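Local atomic coordinates of mosquitocidal toxin (Lysinibacillus sphaericus, PDB entry 2VSE), a protein that kills mosquito larvae, probably by ADP-ribosylating target proteins with an enzyme domain that is followed by four ricin-B-like lectin domains. Residues 763-768 with 814-819; 319-324 with 355-360; 618-623 with 637-642. All blocks are in the same frame, centred on the assembly; numbering follows the deposited sequence.

Overall arrangement
The three contacts lie in series along the chain, contact 2 first, then contact 3, then contact 1, and each falls in a different beta-trefoil lectin module of the toxin. No two of them touch. Contact 2 lies across the chain's centre from both others, its centre 84 Å from that of contact 1 and 66 Å from that of contact 3; the centres of contacts 1 and 3 are 45 Å apart. Contacts 2 and 3 both include a Gln-x-Trp sequence, at 356-358 and 639-641, the signature of ricin-type repeats. Contact 1 joins a loop to a strand edge instead. No ligand or catalytic site is part of any of them.

Contact 1. Residues 763-768 with 814-819; sequences HNIVAT and NTPIIT
Ile765 turns CG1 away from its carbonyl carbon to lie beside the backbone N (chi1 -65°), and this lays Ile765 CG1 against Pro816 CB at 3.6 Å, with CD1 close to the same CB and to CG. Val766 places CG1 opposite its own N; the other branch then reaches Thr819, Val766 CG2 standing 3.7 Å from Thr819 CG2. Between these two apolar patches the backbones meet in a single bridge, Ile765 with Ile818. Its straightest bond runs from Val766 N to Ile817 O at 2.9 Å, with 173° at the hydrogen. The bond from Thr819 N to Asn764 O is longer, 3.2 Å, and more bent. Asn764 O also accepts a hydrogen bond from a water, which accepts one from Thr819 OG1, so two hydrogen bonds and a CA-H...O contact from Ile818 meet at this oxygen. His763 N closes the far end on Thr819 O at 2.8 Å. The chain directions differ by 115°, which fits an isolated bridge better than extended pairing. Val766 and Thr819 also pack on Leu804 of strand 802-806, the antiparallel partner of strand 817-821, while the backbones of Val766 and Thr815 bond to Ala724 and Ile726 of strand 724-728.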
loop_
_atom_site.group_PDB
_atom_site.type_symbol
_atom_site.label_atom_id
_atom_site.label_comp_id
_atom_site.label_asym_id
_atom_site.label_seq_id
_atom_site.Cartn_x
_atom_site.Cartn_y
_atom_site.Cartn_z
ATOM N N HIS A 763 -36.006 12.540 -27.028
ATOM C CA HIS A 763 -35.995 13.745 -27.922
ATOM C C HIS A 763 -36.590 15.008 -27.261
ATOM O O HIS A 763 -36.551 16.080 -27.829
ATOM C CB HIS A 763 -36.618 13.481 -29.343
ATOM C CG HIS A 763 -35.991 14.272 -30.494
ATOM N ND1 HIS A 763 -36.731 15.087 -31.327
ATOM C CD2 HIS A 763 -34.722 14.307 -30.989
ATOM C CE1 HIS A 763 -35.957 15.599 -32.272
ATOM N NE2 HIS A 763 -34.713 15.167 -32.092
ATOM N N ASN A 764 -37.146 14.905 -26.052
ATOM C CA ASN A 764 -37.901 16.058 -25.533
ATOM C C ASN A 764 -37.154 16.820 -24.465
ATOM O O ASN A 764 -36.304 16.269 -23.800
ATOM C CB ASN A 764 -39.284 15.637 -25.109
ATOM C CG ASN A 764 -40.070 15.079 -26.258
ATOM O OD1 ASN A 764 -39.767 15.372 -27.403
ATOM N ND2 ASN A 764 -41.081 14.266 -25.969
ATOM N N ILE A 765 -37.438 18.105 -24.346
ATOM C CA ILE A 765 -36.889 18.897 -23.263
ATOM C C ILE A 765 -37.240 18.288 -21.890
ATOM O O ILE A 765 -38.339 17.818 -21.648
ATOM C CB ILE A 765 -37.364 20.382 -23.356
ATOM C CG1 ILE A 765 -36.794 21.050 -24.632
ATOM C CG2 ILE A 765 -37.020 21.174 -22.067
ATOM C CD1 ILE A 765 -37.503 22.344 -25.079
ATOM N N VAL A 766 -36.273 18.304 -20.994
ATOM C CA VAL A 766 -36.481 17.834 -19.639
ATOM C C VAL A 766 -37.215 18.885 -18.810
ATOM O O VAL A 766 -36.773 20.038 -18.732
ATOM C CB VAL A 766 -35.136 17.484 -19.022
ATOM C CG1 VAL A 766 -35.327 16.933 -17.645
ATOM C CG2 VAL A 766 -34.433 16.468 -19.926
ATOM N N ALA A 767 -38.333 18.489 -18.207
ATOM C CA ALA A 767 -39.127 19.424 -17.386
ATOM C C ALA A 767 -38.595 19.525 -15.950
ATOM O O ALA A 767 -37.785 18.701 -15.501
ATOM C CB ALA A 767 -40.609 19.029 -17.372
ATOM N N THR A 768 -39.052 20.549 -15.244
ATOM C CA THR A 768 -38.901 20.594 -13.801
ATOM C C THR A 768 -40.320 20.577 -13.269
ATOM O O THR A 768 -41.072 21.492 -13.527
ATOM C CB THR A 768 -38.160 21.863 -13.341
ATOM O OG1 THR A 768 -38.892 23.029 -13.744
ATOM C CG2 THR A 768 -36.743 21.916 -13.909
ATOM N N ASN A 814 -29.110 29.108 -22.249
ATOM C CA ASN A 814 -30.543 28.809 -22.390
ATOM C C ASN A 814 -30.882 27.692 -23.373
ATOM O O ASN A 814 -32.068 27.434 -23.623
ATOM C CB ASN A 814 -31.385 30.070 -22.672
ATOM C CG ASN A 814 -31.573 30.929 -21.432
ATOM O OD1 ASN A 814 -32.091 30.456 -20.412
ATOM N ND2 ASN A 814 -31.167 32.184 -21.507
ATOM N N THR A 815 -29.865 27.030 -23.913
ATOM C CA THR A 815 -30.091 25.838 -24.712
ATOM C C THR A 815 -30.712 24.798 -23.779
ATOM O O THR A 815 -30.164 24.535 -22.715
ATOM C CB THR A 815 -28.770 25.305 -25.283
ATOM O OG1 THR A 815 -28.125 26.335 -26.042
ATOM C CG2 THR A 815 -29.018 24.095 -26.157
ATOM N N PRO A 816 -31.878 24.249 -24.139
ATOM C CA PRO A 816 -32.532 23.257 -23.280
ATOM C C PRO A 816 -31.708 21.987 -23.067
ATOM O O PRO A 816 -30.858 21.657 -23.896
ATOM C CB PRO A 816 -33.808 22.912 -24.056
ATOM C CG PRO A 816 -33.559 23.338 -25.412
ATOM C CD PRO A 816 -32.664 24.527 -25.349
ATOM N N ILE A 817 -31.977 21.291 -21.958
ATOM C CA ILE A 817 -31.499 19.932 -21.748
ATOM C C ILE A 817 -32.624 19.064 -22.267
ATOM O O ILE A 817 -33.792 19.326 -21.963
ATOM C CB ILE A 817 -31.224 19.668 -20.236
ATOM C CG1 ILE A 817 -30.415 20.815 -19.614
ATOM C CG2 ILE A 817 -30.490 18.351 -19.997
ATOM C CD1 ILE A 817 -28.964 20.927 -20.107
ATOM N N ILE A 818 -32.292 18.096 -23.122
ATOM C CA ILE A 818 -33.257 17.090 -23.618
ATOM C C ILE A 818 -32.832 15.733 -23.065
ATOM O O ILE A 818 -31.825 15.650 -22.316
ATOM C CB ILE A 818 -33.324 17.043 -25.164
ATOM C CG1 ILE A 818 -31.946 16.748 -25.764
ATOM C CG2 ILE A 818 -33.924 18.340 -25.745
ATOM C CD1 ILE A 818 -31.994 16.155 -27.159
ATOM N N THR A 819 -33.576 14.681 -23.389
ATOM C CA THR A 819 -33.035 13.337 -23.163
ATOM C C THR A 819 -32.879 12.679 -24.509
ATOM O O THR A 819 -33.710 12.860 -25.373
ATOM C CB THR A 819 -33.901 12.451 -22.278
ATOM O OG1 THR A 819 -35.250 12.473 -22.762
ATOM C CG2 THR A 819 -33.850 12.916 -20.818
HETATM O O HOH W 1 -37.139 14.404 -21.608
#

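Contact 2. Residues 319-324 with 355-360; sequences AYKIYN and NQYWTI
Tyr357 and Lys321 lie side by side where the chain leading into strand 358-362 meets strand 319-324 of a ricin-type beta-trefoil, and residues 356-358 form the Gln-x-Trp sequence of that fold. Gln356 comes first: its carbonyl O accepts a hydrogen bond from a water that in turn accepts one from Ile322 N, while its side-chain amide turns to Ser333, Thr349 and Ser351. At Tyr357 the lysine chain runs along one face of the ring, Lys321 CG lying 3.8 Å from the ring centroid and 19° off its normal. Lys321 then bends at chi3 (-64°), which carries NZ round to donate to Tyr357 OH at 3.0 Å; Glu350 takes the same ammonium in a salt bridge. Trp358 makes the antiparallel hydrogen-bonded pair with Tyr320: Tyr320 N gives to Trp358 O at 2.7 Å, and Trp358 N returns a bond of 3.0 Å to Tyr320 O. The strand axes are 115° apart, consistent with a single bridge rather than extended pairing. Trp358 CD1 meets Ile322 CD1 at 3.8 Å, and Trp358 NE1 bonds to Leu332 O. Thr359 adds CG2 against Ala319 CB. Last, Ile360 crosses the Tyr320 ring: Ile360 CD1 sits over one face, offset toward the rim, and Ile360 CG1 is 3.6 Å from Tyr320 CD2.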
loop_
_atom_site.group_PDB
_atom_site.type_symbol
_atom_site.label_atom_id
_atom_site.label_comp_id
_atom_site.label_asym_id
_atom_site.label_seq_id
_atom_site.Cartn_x
_atom_site.Cartn_y
_atom_site.Cartn_z
ATOM N N ALA A 319 31.630 6.117 26.231
ATOM C CA ALA A 319 32.223 5.088 25.378
ATOM C C ALA A 319 31.383 3.823 25.470
ATOM O O ALA A 319 30.464 3.738 26.281
ATOM C CB ALA A 319 33.660 4.804 25.798
ATOM N N TYR A 320 31.704 2.835 24.648
ATOM C CA TYR A 320 30.835 1.679 24.492
ATOM C C TYR A 320 31.578 0.361 24.629
ATOM O O TYR A 320 32.743 0.251 24.253
ATOM C CB TYR A 320 30.137 1.697 23.121
ATOM C CG TYR A 320 29.359 2.945 22.774
ATOM C CD1 TYR A 320 27.971 2.933 22.759
ATOM C CD2 TYR A 320 30.010 4.127 22.417
ATOM C CE1 TYR A 320 27.241 4.070 22.410
ATOM C CE2 TYR A 320 29.297 5.266 22.084
ATOM C CZ TYR A 320 27.911 5.230 22.075
ATOM O OH TYR A 320 27.198 6.364 21.753
ATOM N N LYS A 321 30.884 -0.641 25.157
ATOM C CA LYS A 321 31.348 -2.016 25.055
ATOM C C LYS A 321 30.545 -2.745 23.960
ATOM O O LYS A 321 29.377 -2.445 23.706
ATOM C CB LYS A 321 31.263 -2.727 26.403
ATOM C CG LYS A 321 32.340 -2.273 27.382
ATOM C CD LYS A 321 32.187 -2.843 28.798
ATOM C CE LYS A 321 30.906 -2.356 29.482
ATOM N NZ LYS A 321 31.020 -2.504 30.960
ATOM N N ILE A 322 31.200 -3.690 23.304
ATOM C CA ILE A 322 30.657 -4.349 22.139
ATOM C C ILE A 322 30.786 -5.867 22.356
ATOM O O ILE A 322 31.890 -6.442 22.284
ATOM C CB ILE A 322 31.372 -3.840 20.859
ATOM C CG1 ILE A 322 31.338 -2.295 20.807
ATOM C CG2 ILE A 322 30.753 -4.452 19.619
ATOM C CD1 ILE A 322 32.218 -1.644 19.742
ATOM N N TYR A 323 29.650 -6.487 22.676
ATOM C CA TYR A 323 29.583 -7.892 23.073
ATOM C C TYR A 323 29.103 -8.705 21.897
ATOM O O TYR A 323 28.094 -8.359 21.270
ATOM C CB TYR A 323 28.566 -8.089 24.193
ATOM C CG TYR A 323 28.824 -7.294 25.440
ATOM C CD1 TYR A 323 29.538 -7.853 26.498
ATOM C CD2 TYR A 323 28.336 -5.992 25.580
ATOM C CE1 TYR A 323 29.770 -7.140 27.661
ATOM C CE2 TYR A 323 28.571 -5.262 26.752
ATOM C CZ TYR A 323 29.286 -5.846 27.781
ATOM O OH TYR A 323 29.542 -5.151 28.941
ATOM N N ASN A 324 29.791 -9.806 21.613
ATOM C CA ASN A 324 29.342 -10.682 20.542
ATOM C C ASN A 324 28.017 -11.326 20.902
ATOM O O ASN A 324 27.782 -11.645 22.064
ATOM C CB ASN A 324 30.386 -11.750 20.229
ATOM C CG ASN A 324 30.119 -12.434 18.908
ATOM O OD1 ASN A 324 29.632 -13.555 18.878
ATOM N ND2 ASN A 324 30.398 -11.745 17.810
ATOM N N ASN A 355 40.689 -0.686 27.425
ATOM C CA ASN A 355 40.979 -1.218 26.085
ATOM C C ASN A 355 39.853 -2.047 25.436
ATOM O O ASN A 355 39.959 -2.453 24.275
ATOM C CB ASN A 355 42.345 -1.924 26.031
ATOM C CG ASN A 355 42.400 -3.201 26.857
ATOM O OD1 ASN A 355 41.409 -3.920 27.002
ATOM N ND2 ASN A 355 43.582 -3.496 27.390
ATOM N N GLN A 356 38.774 -2.275 26.186
ATOM C CA GLN A 356 37.562 -2.888 25.624
ATOM C C GLN A 356 36.447 -1.860 25.532
ATOM O O GLN A 356 35.280 -2.208 25.409
ATOM C CB GLN A 356 37.100 -4.085 26.449
ATOM C CG GLN A 356 38.188 -5.104 26.729
ATOM C CD GLN A 356 37.712 -6.197 27.651
ATOM O OE1 GLN A 356 37.360 -5.944 28.804
ATOM N NE2 GLN A 356 37.689 -7.427 27.144
ATOM N N TYR A 357 36.813 -0.589 25.615
ATOM C CA TYR A 357 35.864 0.491 25.414
ATOM C C TYR A 357 36.221 1.245 24.151
ATOM O O TYR A 357 37.405 1.396 23.810
ATOM C CB TYR A 357 35.852 1.451 26.599
ATOM C CG TYR A 357 35.118 0.947 27.819
ATOM C CD1 TYR A 357 33.768 1.243 28.013
ATOM C CD2 TYR A 357 35.777 0.191 28.797
ATOM C CE1 TYR A 357 33.085 0.795 29.146
ATOM C CE2 TYR A 357 35.100 -0.263 29.931
ATOM C CZ TYR A 357 33.760 0.048 30.096
ATOM O OH TYR A 357 33.084 -0.394 31.197
ATOM N N TRP A 358 35.189 1.719 23.465
ATOM C CA TRP A 358 35.356 2.384 22.193
ATOM C C TRP A 358 34.491 3.616 22.202
ATOM O O TRP A 358 33.339 3.539 22.611
ATOM C CB TRP A 358 34.933 1.442 21.059
ATOM C CG TRP A 358 35.707 0.170 21.075
ATOM C CD1 TRP A 358 35.388 -0.962 21.746
ATOM C CD2 TRP A 358 36.954 -0.082 20.420
ATOM N NE1 TRP A 358 36.355 -1.920 21.551
ATOM C CE2 TRP A 358 37.327 -1.410 20.734
ATOM C CE3 TRP A 358 37.790 0.679 19.588
ATOM C CZ2 TRP A 358 38.509 -1.993 20.260
ATOM C CZ3 TRP A 358 38.957 0.095 19.105
ATOM C CH2 TRP A 358 39.305 -1.229 19.445
ATOM N N THR A 359 35.043 4.757 21.795
ATOM C CA THR A 359 34.200 5.913 21.510
ATOM C C THR A 359 33.760 5.780 20.058
ATOM O O THR A 359 34.511 5.281 19.209
ATOM C CB THR A 359 34.907 7.268 21.721
ATOM O OG1 THR A 359 36.044 7.349 20.861
ATOM C CG2 THR A 359 35.335 7.469 23.184
ATOM N N ILE A 360 32.534 6.206 19.790
ATOM C CA ILE A 360 31.925 6.067 18.479
ATOM C C ILE A 360 31.511 7.456 18.000
ATOM O O ILE A 360 30.574 8.050 18.536
ATOM C CB ILE A 360 30.706 5.129 18.554
ATOM C CG1 ILE A 360 31.133 3.742 19.069
ATOM C CG2 ILE A 360 30.012 5.046 17.200
ATOM C CD1 ILE A 360 30.001 2.686 19.132
HETATM O O HOH W 2 28.537 8.395 20.588
HETATM O O HOH W 3 33.936 -3.887 23.692
#

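Contact 3. Residues 618-623 with 637-642; sequences SLAWDS and DDQYWI
Trp641 reaches Leu619 through its indole, which can be followed outward. CB points toward segment 618-623; CG lies beside the backbone N, anti to the carbonyl carbon, and chi2 of 86° turns the NE1 side of the ring to Leu619 O. CD1 passes Leu619 O, and NE1 donates to that oxygen at 2.9 Å, with 159° at the hydrogen; the acceptor is near the ring plane, but the donor stands 42° out of the carbonyl plane, off a lone pair. CE2 and CZ2 run under Leu619, whose CD2 lies over one face near the rim, 3.6 Å from Trp641 CZ2. CH2, farthest out, stops 4.0 Å from Trp621 CB. Phe663 meets the indole edge-to-face.

Beside it, Trp621 N donates to Asp638 O at 3.2 Å, nearly straight. Gln639 extends past Ala620, its CG 3.7 Å from Ala620 CB, and its NE2 bonds to Thr633 O. A water donates to Asp638 OD2 and, weakly, to Asp622 OD1. The strand axes stay 8.0 Å apart, so side chains and one backbone bond make the join. Residues 639-641 form a Gln-x-Trp sequence, and burying its tryptophan against a neighbouring strand is characteristic of ricin-type beta-trefoil repeats.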
loop_
_atom_site.group_PDB
_atom_site.type_symbol
_atom_site.label_atom_id
_atom_site.label_comp_id
_atom_site.label_asym_id
_atom_site.label_seq_id
_atom_site.Cartn_x
_atom_site.Cartn_y
_atom_site.Cartn_z
ATOM N N SER A 618 -26.776 -19.917 -10.315
ATOM C CA SER A 618 -25.529 -19.177 -10.180
ATOM C C SER A 618 -24.739 -19.179 -11.487
ATOM O O SER A 618 -24.777 -20.159 -12.236
ATOM C CB SER A 618 -24.696 -19.718 -9.002
ATOM O OG SER A 618 -24.254 -21.043 -9.213
ATOM N N LEU A 619 -24.052 -18.075 -11.773
ATOM C CA LEU A 619 -23.236 -17.982 -12.980
ATOM C C LEU A 619 -22.198 -19.102 -13.009
ATOM O O LEU A 619 -21.345 -19.193 -12.120
ATOM C CB LEU A 619 -22.565 -16.619 -13.069
ATOM C CG LEU A 619 -22.016 -16.177 -14.419
ATOM C CD1 LEU A 619 -22.151 -14.663 -14.520
ATOM C CD2 LEU A 619 -20.575 -16.619 -14.593
ATOM N N ALA A 620 -22.283 -19.944 -14.036
ATOM C CA ALA A 620 -21.481 -21.162 -14.108
ATOM C C ALA A 620 -20.903 -21.433 -15.496
ATOM O O ALA A 620 -21.469 -21.001 -16.510
ATOM C CB ALA A 620 -22.306 -22.360 -13.645
ATOM N N TRP A 621 -19.773 -22.142 -15.522
ATOM C CA TRP A 621 -19.175 -22.620 -16.764
ATOM C C TRP A 621 -19.564 -24.079 -16.970
ATOM O O TRP A 621 -19.484 -24.891 -16.045
ATOM C CB TRP A 621 -17.650 -22.449 -16.731
ATOM C CG TRP A 621 -16.879 -23.236 -17.780
ATOM C CD1 TRP A 621 -17.231 -23.440 -19.086
ATOM C CD2 TRP A 621 -15.610 -23.882 -17.604
ATOM N NE1 TRP A 621 -16.275 -24.193 -19.726
ATOM C CE2 TRP A 621 -15.265 -24.472 -18.844
ATOM C CE3 TRP A 621 -14.732 -24.024 -16.519
ATOM C CZ2 TRP A 621 -14.082 -25.200 -19.029
ATOM C CZ3 TRP A 621 -13.554 -24.755 -16.703
ATOM C CH2 TRP A 621 -13.243 -25.331 -17.951
ATOM N N ASP A 622 -19.998 -24.398 -18.188
ATOM C CA ASP A 622 -20.335 -25.776 -18.583
ATOM C C ASP A 622 -19.053 -26.584 -18.814
ATOM O O ASP A 622 -18.826 -27.132 -19.897
ATOM C CB ASP A 622 -21.219 -25.776 -19.840
ATOM C CG ASP A 622 -21.985 -27.085 -20.033
ATOM O OD1 ASP A 622 -21.730 -28.053 -19.264
ATOM O OD2 ASP A 622 -22.847 -27.143 -20.964
ATOM N N SER A 623 -18.219 -26.651 -17.781
ATOM C CA SER A 623 -16.871 -27.188 -17.919
ATOM C C SER A 623 -16.881 -28.509 -18.679
ATOM O O SER A 623 -16.157 -28.676 -19.660
ATOM C CB SER A 623 -16.226 -27.377 -16.544
ATOM O OG SER A 623 -17.205 -27.647 -15.555
ATOM N N ASP A 637 -17.670 -26.766 -8.295
ATOM C CA ASP A 637 -16.429 -26.032 -8.550
ATOM C C ASP A 637 -16.500 -25.017 -9.697
ATOM O O ASP A 637 -15.974 -23.905 -9.574
ATOM C CB ASP A 637 -15.268 -27.007 -8.768
ATOM C CG ASP A 637 -14.767 -27.625 -7.465
ATOM O OD1 ASP A 637 -15.212 -27.176 -6.383
ATOM O OD2 ASP A 637 -13.922 -28.553 -7.522
ATOM N N ASP A 638 -17.152 -25.393 -10.798
ATOM C CA ASP A 638 -17.226 -24.521 -11.972
ATOM C C ASP A 638 -18.170 -23.335 -11.781
ATOM O O ASP A 638 -18.307 -22.499 -12.669
ATOM C CB ASP A 638 -17.556 -25.309 -13.250
ATOM C CG ASP A 638 -18.869 -26.101 -13.159
ATOM O OD1 ASP A 638 -19.725 -25.807 -12.288
ATOM O OD2 ASP A 638 -19.042 -27.034 -13.987
ATOM N N GLN A 639 -18.798 -23.262 -10.611
ATOM C CA GLN A 639 -19.664 -22.141 -10.257
ATOM C C GLN A 639 -18.981 -21.158 -9.294
ATOM O O GLN A 639 -19.640 -20.287 -8.725
ATOM C CB GLN A 639 -20.985 -22.655 -9.673
ATOM C CG GLN A 639 -21.504 -23.924 -10.358
ATOM C CD GLN A 639 -22.818 -24.443 -9.780
ATOM O OE1 GLN A 639 -23.416 -23.748 -8.890
ATOM N NE2 GLN A 639 -23.277 -25.690 -10.291
ATOM N N TYR A 640 -17.665 -21.289 -9.129
ATOM C CA TYR A 640 -16.916 -20.405 -8.234
ATOM C C TYR A 640 -15.860 -19.584 -8.977
ATOM O O TYR A 640 -15.173 -20.088 -9.869
ATOM C CB TYR A 640 -16.324 -21.209 -7.074
ATOM C CG TYR A 640 -17.348 -21.564 -6.012
ATOM C CD1 TYR A 640 -17.534 -20.743 -4.904
ATOM C CD2 TYR A 640 -18.135 -22.709 -6.117
ATOM C CE1 TYR A 640 -18.467 -21.049 -3.925
ATOM C CE2 TYR A 640 -19.075 -23.026 -5.137
ATOM C CZ TYR A 640 -19.232 -22.186 -4.046
ATOM O OH TYR A 640 -20.153 -22.464 -3.066
ATOM N N TRP A 641 -15.746 -18.312 -8.618
ATOM C CA TRP A 641 -14.921 -17.393 -9.393
ATOM C C TRP A 641 -13.983 -16.562 -8.543
ATOM O O TRP A 641 -14.318 -16.187 -7.422
ATOM C CB TRP A 641 -15.809 -16.504 -10.253
ATOM C CG TRP A 641 -16.789 -17.293 -11.071
ATOM C CD1 TRP A 641 -18.019 -17.727 -10.680
ATOM C CD2 TRP A 641 -16.604 -17.757 -12.411
ATOM N NE1 TRP A 641 -18.620 -18.426 -11.699
ATOM C CE2 TRP A 641 -17.773 -18.455 -12.775
ATOM C CE3 TRP A 641 -15.564 -17.646 -13.342
ATOM C CZ2 TRP A 641 -17.933 -19.039 -14.027
ATOM C CZ3 TRP A 641 -15.719 -18.225 -14.582
ATOM C CH2 TRP A 641 -16.898 -18.911 -14.919
ATOM N N ILE A 642 -12.803 -16.295 -9.099
ATOM C CA ILE A 642 -11.741 -15.543 -8.439
ATOM C C ILE A 642 -11.582 -14.235 -9.200
ATOM O O ILE A 642 -11.110 -14.240 -10.340
ATOM C CB ILE A 642 -10.400 -16.296 -8.488
ATOM C CG1 ILE A 642 -10.565 -17.741 -8.012
ATOM C CG2 ILE A 642 -9.351 -15.550 -7.674
ATOM C CD1 ILE A 642 -9.450 -18.689 -8.495
HETATM O O HOH W 4 -20.893 -28.298 -16.076
#